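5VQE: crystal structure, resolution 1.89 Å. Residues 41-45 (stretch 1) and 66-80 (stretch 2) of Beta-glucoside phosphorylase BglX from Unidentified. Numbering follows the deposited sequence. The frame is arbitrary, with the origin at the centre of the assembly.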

ATOM      1  N   ILE A  41     -10.493   1.341 -13.368  1.00 13.89           N
ATOM      2  CA  ILE A  41     -10.006   0.098 -12.782  1.00 15.55           C
ATOM      3  C   ILE A  41     -10.280  -1.054 -13.740  1.00 19.85           C
ATOM      4  O   ILE A  41     -11.257  -1.049 -14.492  1.00 14.77           O
ATOM      5  CB  ILE A  41     -10.656  -0.139 -11.402  1.00 15.80           C
ATOM      6  CG1 ILE A  41      -9.845  -1.156 -10.599  1.00 18.84           C
ATOM      7  CG2 ILE A  41     -12.108  -0.592 -11.541  1.00 23.26           C
ATOM      8  CD1 ILE A  41     -10.264  -1.240  -9.138  1.00 26.09           C
ATOM      9  N   ILE A  42      -9.408  -2.059 -13.713  1.00 17.59           N
ATOM     10  CA  ILE A  42      -9.537  -3.223 -14.578  1.00 20.51           C
ATOM     11  C   ILE A  42      -9.345  -4.486 -13.752  1.00 19.63           C
ATOM     12  O   ILE A  42      -8.396  -4.587 -12.966  1.00 20.17           O
ATOM     13  CB  ILE A  42      -8.539  -3.159 -15.751  1.00 21.59           C
ATOM     14  CG1 ILE A  42      -9.066  -2.154 -16.774  1.00 21.94           C
ATOM     15  CG2 ILE A  42      -8.338  -4.533 -16.386  1.00 22.19           C
ATOM     16  CD1 ILE A  42      -8.162  -1.885 -17.906  1.00 27.71           C
ATOM     17  N   TRP A  43     -10.252  -5.442 -13.934  1.00 29.35           N
ATOM     18  CA  TRP A  43     -10.189  -6.753 -13.303  1.00 35.17           C
ATOM     19  C   TRP A  43     -10.280  -7.814 -14.390  1.00 33.11           C
ATOM     20  O   TRP A  43     -10.751  -7.553 -15.501  1.00 34.78           O
ATOM     21  CB  TRP A  43     -11.320  -6.985 -12.274  1.00 36.79           C
ATOM     22  CG  TRP A  43     -12.294  -5.842 -12.074  1.00 44.25           C
ATOM     23  CD1 TRP A  43     -12.975  -5.155 -13.041  1.00 45.35           C
ATOM     24  CD2 TRP A  43     -12.715  -5.283 -10.820  1.00 48.84           C
ATOM     25  NE1 TRP A  43     -13.773  -4.195 -12.470  1.00 48.53           N
ATOM     26  CE2 TRP A  43     -13.636  -4.255 -11.108  1.00 48.25           C
ATOM     27  CE3 TRP A  43     -12.398  -5.547  -9.483  1.00 52.22           C
ATOM     28  CZ2 TRP A  43     -14.240  -3.491 -10.110  1.00 52.16           C
ATOM     29  CZ3 TRP A  43     -13.002  -4.786  -8.494  1.00 52.92           C
ATOM     30  CH2 TRP A  43     -13.911  -3.772  -8.813  1.00 50.02           C
ATOM     31  N   ASP A  44      -9.827  -9.019 -14.061  1.00 33.60           N
ATOM     32  CA  ASP A  44      -9.885 -10.159 -14.978  1.00 37.47           C
ATOM     33  C   ASP A  44     -10.842 -11.196 -14.387  1.00 38.97           C
ATOM     34  O   ASP A  44     -10.450 -12.048 -13.589  1.00 38.46           O
ATOM     35  CB  ASP A  44      -8.500 -10.752 -15.218  1.00 32.21           C
ATOM     36  CG  ASP A  44      -8.506 -11.827 -16.307  1.00 37.26           C
ATOM     37  OD1 ASP A  44      -7.466 -12.492 -16.504  1.00 35.52           O
ATOM     38  OD2 ASP A  44      -9.545 -11.992 -16.980  1.00 32.03           O
ATOM     39  N   LYS A  45     -12.109 -11.112 -14.784  1.00 43.44           N
ATOM     40  CA  LYS A  45     -13.110 -12.102 -14.421  1.00 48.67           C
ATOM     41  C   LYS A  45     -13.940 -12.375 -15.668  1.00 51.77           C
ATOM     42  O   LYS A  45     -14.246 -11.437 -16.419  1.00 52.50           O
ATOM     43  CB  LYS A  45     -14.017 -11.624 -13.279  1.00 47.52           C
ATOM     44  N   PRO A  66      -5.176  -7.203  -8.939  1.00 20.63           N
ATOM     45  CA  PRO A  66      -4.307  -8.385  -9.024  1.00 24.72           C
ATOM     46  C   PRO A  66      -4.930  -9.511  -9.828  1.00 28.09           C
ATOM     47  O   PRO A  66      -5.913 -10.130  -9.409  1.00 39.65           O
ATOM     48  CB  PRO A  66      -4.107  -8.799  -7.558  1.00 23.76           C
ATOM     49  CG  PRO A  66      -4.562  -7.653  -6.744  1.00 26.00           C
ATOM     50  CD  PRO A  66      -5.607  -6.944  -7.556  1.00 24.57           C
ATOM     51  N   PHE A  67      -4.382  -9.755 -11.007  1.00 23.07           N
ATOM     52  CA  PHE A  67      -4.623 -10.991 -11.730  1.00 26.41           C
ATOM     53  C   PHE A  67      -3.284 -11.413 -12.334  1.00 23.44           C
ATOM     54  O   PHE A  67      -2.233 -10.871 -11.984  1.00 18.86           O
ATOM     55  CB  PHE A  67      -5.772 -10.815 -12.735  1.00 25.53           C
ATOM     56  CG  PHE A  67      -5.619  -9.643 -13.663  1.00 26.40           C
ATOM     57  CD1 PHE A  67      -6.143  -8.404 -13.332  1.00 24.53           C
ATOM     58  CD2 PHE A  67      -4.987  -9.791 -14.880  1.00 25.96           C
ATOM     59  CE1 PHE A  67      -6.019  -7.328 -14.188  1.00 25.47           C
ATOM     60  CE2 PHE A  67      -4.861  -8.715 -15.747  1.00 29.90           C
ATOM     61  CZ  PHE A  67      -5.378  -7.481 -15.398  1.00 23.69           C
ATOM     62  N   LYS A  68      -3.305 -12.396 -13.228  1.00 20.71           N
ATOM     63  CA  LYS A  68      -2.069 -13.060 -13.624  1.00 19.38           C
ATOM     64  C   LYS A  68      -1.206 -12.174 -14.514  1.00 19.64           C
ATOM     65  O   LYS A  68      -1.705 -11.446 -15.378  1.00 17.61           O
ATOM     66  CB  LYS A  68      -2.375 -14.373 -14.348  1.00 24.08           C
ATOM     67  CG  LYS A  68      -2.762 -15.502 -13.406  1.00 31.34           C
ATOM     68  CD  LYS A  68      -3.014 -16.798 -14.164  1.00 43.34           C
ATOM     69  CE  LYS A  68      -3.724 -17.838 -13.295  1.00 44.21           C
ATOM     70  NZ  LYS A  68      -5.164 -17.502 -13.093  1.00 40.77           N
ATOM     71  N   ALA A  69       0.112 -12.275 -14.316  1.00 16.37           N
ATOM     72  CA  ALA A  69       1.053 -11.459 -15.072  1.00 17.21           C
ATOM     73  C   ALA A  69       0.855 -11.614 -16.571  1.00 17.24           C
ATOM     74  O   ALA A  69       0.926 -10.634 -17.320  1.00 17.53           O
ATOM     75  CB  ALA A  69       2.484 -11.833 -14.697  1.00 21.53           C
ATOM     76  N   LYS A  70       0.625 -12.841 -17.038  1.00 18.66           N
ATOM     77  CA  LYS A  70       0.464 -13.049 -18.472  1.00 19.48           C
ATOM     78  C   LYS A  70      -0.771 -12.331 -18.999  1.00 17.05           C
ATOM     79  O   LYS A  70      -0.759 -11.818 -20.124  1.00 18.98           O
ATOM     80  CB  LYS A  70       0.399 -14.547 -18.779  1.00 25.16           C
ATOM     81  CG  LYS A  70      -0.205 -14.875 -20.123  1.00 26.41           C
ATOM     82  N   ARG A  71      -1.835 -12.269 -18.199  1.00 17.23           N
ATOM     83  CA  ARG A  71      -3.036 -11.547 -18.605  1.00 24.29           C
ATOM     84  C   ARG A  71      -2.810 -10.039 -18.574  1.00 23.53           C
ATOM     85  O   ARG A  71      -3.291  -9.317 -19.460  1.00 23.40           O
ATOM     86  CB  ARG A  71      -4.212 -11.933 -17.707  1.00 22.10           C
ATOM     87  CG  ARG A  71      -4.661 -13.376 -17.871  1.00 34.77           C
ATOM     88  CD  ARG A  71      -5.419 -13.582 -19.173  1.00 32.66           C
ATOM     89  NE  ARG A  71      -6.799 -13.118 -19.075  1.00 37.96           N
ATOM     90  CZ  ARG A  71      -7.681 -13.183 -20.067  1.00 36.48           C
ATOM     91  NH1 ARG A  71      -7.328 -13.687 -21.242  1.00 39.97           N
ATOM     92  NH2 ARG A  71      -8.916 -12.741 -19.886  1.00 33.85           N
ATOM     93  N   MET A  72      -2.094  -9.539 -17.562  1.00 18.70           N
ATOM     94  CA  MET A  72      -1.731  -8.128 -17.565  1.00 18.33           C
ATOM     95  C   MET A  72      -0.981  -7.762 -18.836  1.00 16.36           C
ATOM     96  O   MET A  72      -1.247  -6.717 -19.437  1.00 17.64           O
ATOM     97  CB  MET A  72      -0.875  -7.794 -16.351  1.00 18.07           C
ATOM     98  CG  MET A  72      -1.609  -7.868 -15.049  1.00 16.14           C
ATOM     99  SD  MET A  72      -0.656  -7.196 -13.691  1.00 18.17           S
ATOM    100  CE  MET A  72      -1.857  -7.390 -12.384  1.00 21.07           C
ATOM    101  N   ARG A  73      -0.023  -8.600 -19.249  1.00 17.26           N
ATOM    102  CA  ARG A  73       0.757  -8.294 -20.446  1.00 21.04           C
ATOM    103  C   ARG A  73      -0.134  -8.266 -21.679  1.00 19.71           C
ATOM    104  O   ARG A  73       0.018  -7.401 -22.552  1.00 19.06           O
ATOM    105  CB  ARG A  73       1.887  -9.315 -20.629  1.00 21.79           C
ATOM    106  CG  ARG A  73       2.795  -9.021 -21.831  1.00 22.54           C
ATOM    107  CD  ARG A  73       3.884 -10.077 -22.024  1.00 23.03           C
ATOM    108  NE  ARG A  73       4.979  -9.558 -22.849  1.00 26.58           N
ATOM    109  CZ  ARG A  73       5.055  -9.664 -24.174  1.00 32.24           C
ATOM    110  NH1 ARG A  73       4.105 -10.286 -24.861  1.00 30.67           N
ATOM    111  NH2 ARG A  73       6.094  -9.146 -24.820  1.00 26.42           N
ATOM    112  N   GLU A  74      -1.066  -9.212 -21.772  1.00 19.73           N
ATOM    113  CA  GLU A  74      -2.004  -9.220 -22.884  1.00 24.85           C
ATOM    114  C   GLU A  74      -2.928  -8.008 -22.821  1.00 21.95           C
ATOM    115  O   GLU A  74      -3.194  -7.367 -23.846  1.00 20.53           O
ATOM    116  CB  GLU A  74      -2.805 -10.526 -22.864  1.00 22.84           C
ATOM    117  CG  GLU A  74      -3.758 -10.705 -24.024  1.00 34.27           C
ATOM    118  CD  GLU A  74      -4.770 -11.802 -23.759  1.00 36.91           C
ATOM    119  OE1 GLU A  74      -5.985 -11.515 -23.794  1.00 38.77           O
ATOM    120  OE2 GLU A  74      -4.342 -12.947 -23.499  1.00 40.34           O
ATOM    121  N   PHE A  75      -3.405  -7.666 -21.623  1.00 19.80           N
ATOM    122  CA  PHE A  75      -4.265  -6.495 -21.481  1.00 19.41           C
ATOM    123  C   PHE A  75      -3.547  -5.221 -21.913  1.00 19.12           C
ATOM    124  O   PHE A  75      -4.141  -4.362 -22.574  1.00 21.60           O
ATOM    125  CB  PHE A  75      -4.750  -6.371 -20.040  1.00 20.10           C
ATOM    126  CG  PHE A  75      -5.902  -7.283 -19.688  1.00 21.84           C
ATOM    127  CD1 PHE A  75      -6.330  -8.276 -20.552  1.00 30.21           C
ATOM    128  CD2 PHE A  75      -6.559  -7.134 -18.480  1.00 27.20           C
ATOM    129  CE1 PHE A  75      -7.388  -9.101 -20.211  1.00 29.11           C
ATOM    130  CE2 PHE A  75      -7.618  -7.956 -18.138  1.00 26.92           C
ATOM    131  CZ  PHE A  75      -8.030  -8.937 -19.000  1.00 27.92           C
ATOM    132  N   THR A  76      -2.271  -5.069 -21.546  1.00 19.86           N
ATOM    133  CA  THR A  76      -1.545  -3.864 -21.935  1.00 19.23           C
ATOM    134  C   THR A  76      -1.502  -3.715 -23.450  1.00 22.22           C
ATOM    135  O   THR A  76      -1.714  -2.620 -23.982  1.00 17.33           O
ATOM    136  CB  THR A  76      -0.127  -3.890 -21.367  1.00 18.39           C
ATOM    137  OG1 THR A  76      -0.184  -3.817 -19.940  1.00 14.78           O
ATOM    138  CG2 THR A  76       0.699  -2.713 -21.904  1.00 19.89           C
ATOM    139  N   GLN A  77      -1.209  -4.806 -24.161  1.00 20.08           N
ATOM    140  CA  GLN A  77      -1.155  -4.747 -25.617  1.00 19.50           C
ATOM    141  C   GLN A  77      -2.505  -4.349 -26.191  1.00 19.66           C
ATOM    142  O   GLN A  77      -2.604  -3.443 -27.028  1.00 23.31           O
ATOM    143  CB  GLN A  77      -0.711  -6.101 -26.174  1.00 24.12           C
ATOM    144  CG  GLN A  77       0.758  -6.407 -25.940  1.00 22.64           C
ATOM    145  CD  GLN A  77       1.122  -7.829 -26.329  1.00 33.88           C
ATOM    146  OE1 GLN A  77       0.627  -8.790 -25.741  1.00 33.55           O
ATOM    147  NE2 GLN A  77       1.983  -7.968 -27.331  1.00 29.80           N
ATOM    148  N   ARG A  78      -3.563  -5.016 -25.741  1.00 18.34           N
ATOM    149  CA  ARG A  78      -4.893  -4.727 -26.255  1.00 21.73           C
ATOM    150  C   ARG A  78      -5.303  -3.294 -25.943  1.00 26.06           C
ATOM    151  O   ARG A  78      -5.790  -2.568 -26.818  1.00 21.46           O
ATOM    152  CB  ARG A  78      -5.884  -5.712 -25.659  1.00 22.65           C
ATOM    153  CG  ARG A  78      -5.615  -7.154 -26.064  1.00 24.69           C
ATOM    154  CD  ARG A  78      -6.494  -8.083 -25.274  1.00 25.97           C
ATOM    155  NE  ARG A  78      -7.900  -7.723 -25.395  1.00 30.12           N
ATOM    156  CZ  ARG A  78      -8.886  -8.348 -24.763  1.00 33.30           C
ATOM    157  NH1 ARG A  78      -8.623  -9.370 -23.954  1.00 31.97           N
ATOM    158  NH2 ARG A  78     -10.136  -7.947 -24.941  1.00 32.08           N
ATOM    159  N   LEU A  79      -5.101  -2.867 -24.698  1.00 23.09           N
ATOM    160  CA  LEU A  79      -5.526  -1.529 -24.302  1.00 22.61           C
ATOM    161  C   LEU A  79      -4.761  -0.460 -25.062  1.00 21.45           C
ATOM    162  O   LEU A  79      -5.358   0.467 -25.622  1.00 25.15           O
ATOM    163  CB  LEU A  79      -5.344  -1.351 -22.798  1.00 23.15           C
ATOM    164  CG  LEU A  79      -6.365  -2.082 -21.942  1.00 23.20           C
ATOM    165  CD1 LEU A  79      -5.895  -2.096 -20.496  1.00 24.98           C
ATOM    166  CD2 LEU A  79      -7.732  -1.433 -22.066  1.00 23.71           C
ATOM    167  N   GLN A  80      -3.433  -0.564 -25.091  1.00 19.70           N
ATOM    168  CA  GLN A  80      -2.638   0.499 -25.687  1.00 24.08           C
ATOM    169  C   GLN A  80      -2.892   0.617 -27.183  1.00 26.18           C
ATOM    170  O   GLN A  80      -3.014   1.729 -27.708  1.00 30.93           O
ATOM    171  CB  GLN A  80      -1.155   0.264 -25.415  1.00 21.62           C
ATOM    172  CG  GLN A  80      -0.752   0.391 -23.943  1.00 20.62           C
ATOM    173  CD  GLN A  80      -0.736   1.829 -23.444  1.00 17.70           C
ATOM    174  OE1 GLN A  80      -1.450   2.689 -23.952  1.00 18.01           O
ATOM    175  NE2 GLN A  80       0.080   2.089 -22.431  1.00 15.39           N
TER
HETATM  176  O   HOH W   1      -5.698 -13.567 -14.404  1.00 25.10           O

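The end of a strand and the loop that follows pack against one side of a helix and the residue leading into it in a small contact that joins an apolar patch to a two-pronged salt bridge, and it illustrates how a single acidic side chain can hold a loop to a helix. No backbone hydrogen bond links the stretches; the nearest CA atoms, those of Asp44 and Phe67, are 6.2 Å apart, and every close contact involves at least one side chain.

On the helix, the contacting residues Arg71, Phe75 and Leu79 recur every fourth position, the spacing that keeps side chains on one side of a helix. The i to i+4 backbone bonds, such as Leu79 N to Phe75 O at 2.8 Å, maintain that alignment. Ile42 meets the apolar part of this row: its CD1 lies 3.4 Å from Leu79 CD1, and its CG2 lies 3.8 Å from Phe75 CD2. From the loop just before the helix, Phe67 adds its ring, with CE1 4.2 Å from Ile42 CG2. Burying these surfaces together removes them from water.

Two residues on, Asp44 supplies the polar half. Arg71 NE donates to Asp44 OD1 at 2.7 Å and Arg71 NH2 to Asp44 OD2 at 3.1 Å. Both bonds are nearly straight, and the paired donors of the guanidinium edge match the two carboxylate oxygens, so charge attraction and directional hydrogen bonding reinforce each other. The same aspartate also packs through its methylene: Asp44 CB sits over one face of the Phe67 ring, 3.8 Å from its centroid, in a CH-pi contact.

A water extends the polar network to the start of the helix, donating to Asp44 OD1 at 2.9 Å and accepting from the backbone N of Lys68, the N-cap residue, also at 2.9 Å. The fit has one polar cost: Trp43 O, 4.1 Å from Phe75 CE2 at the ring edge, is buried without a hydrogen-bonding partner.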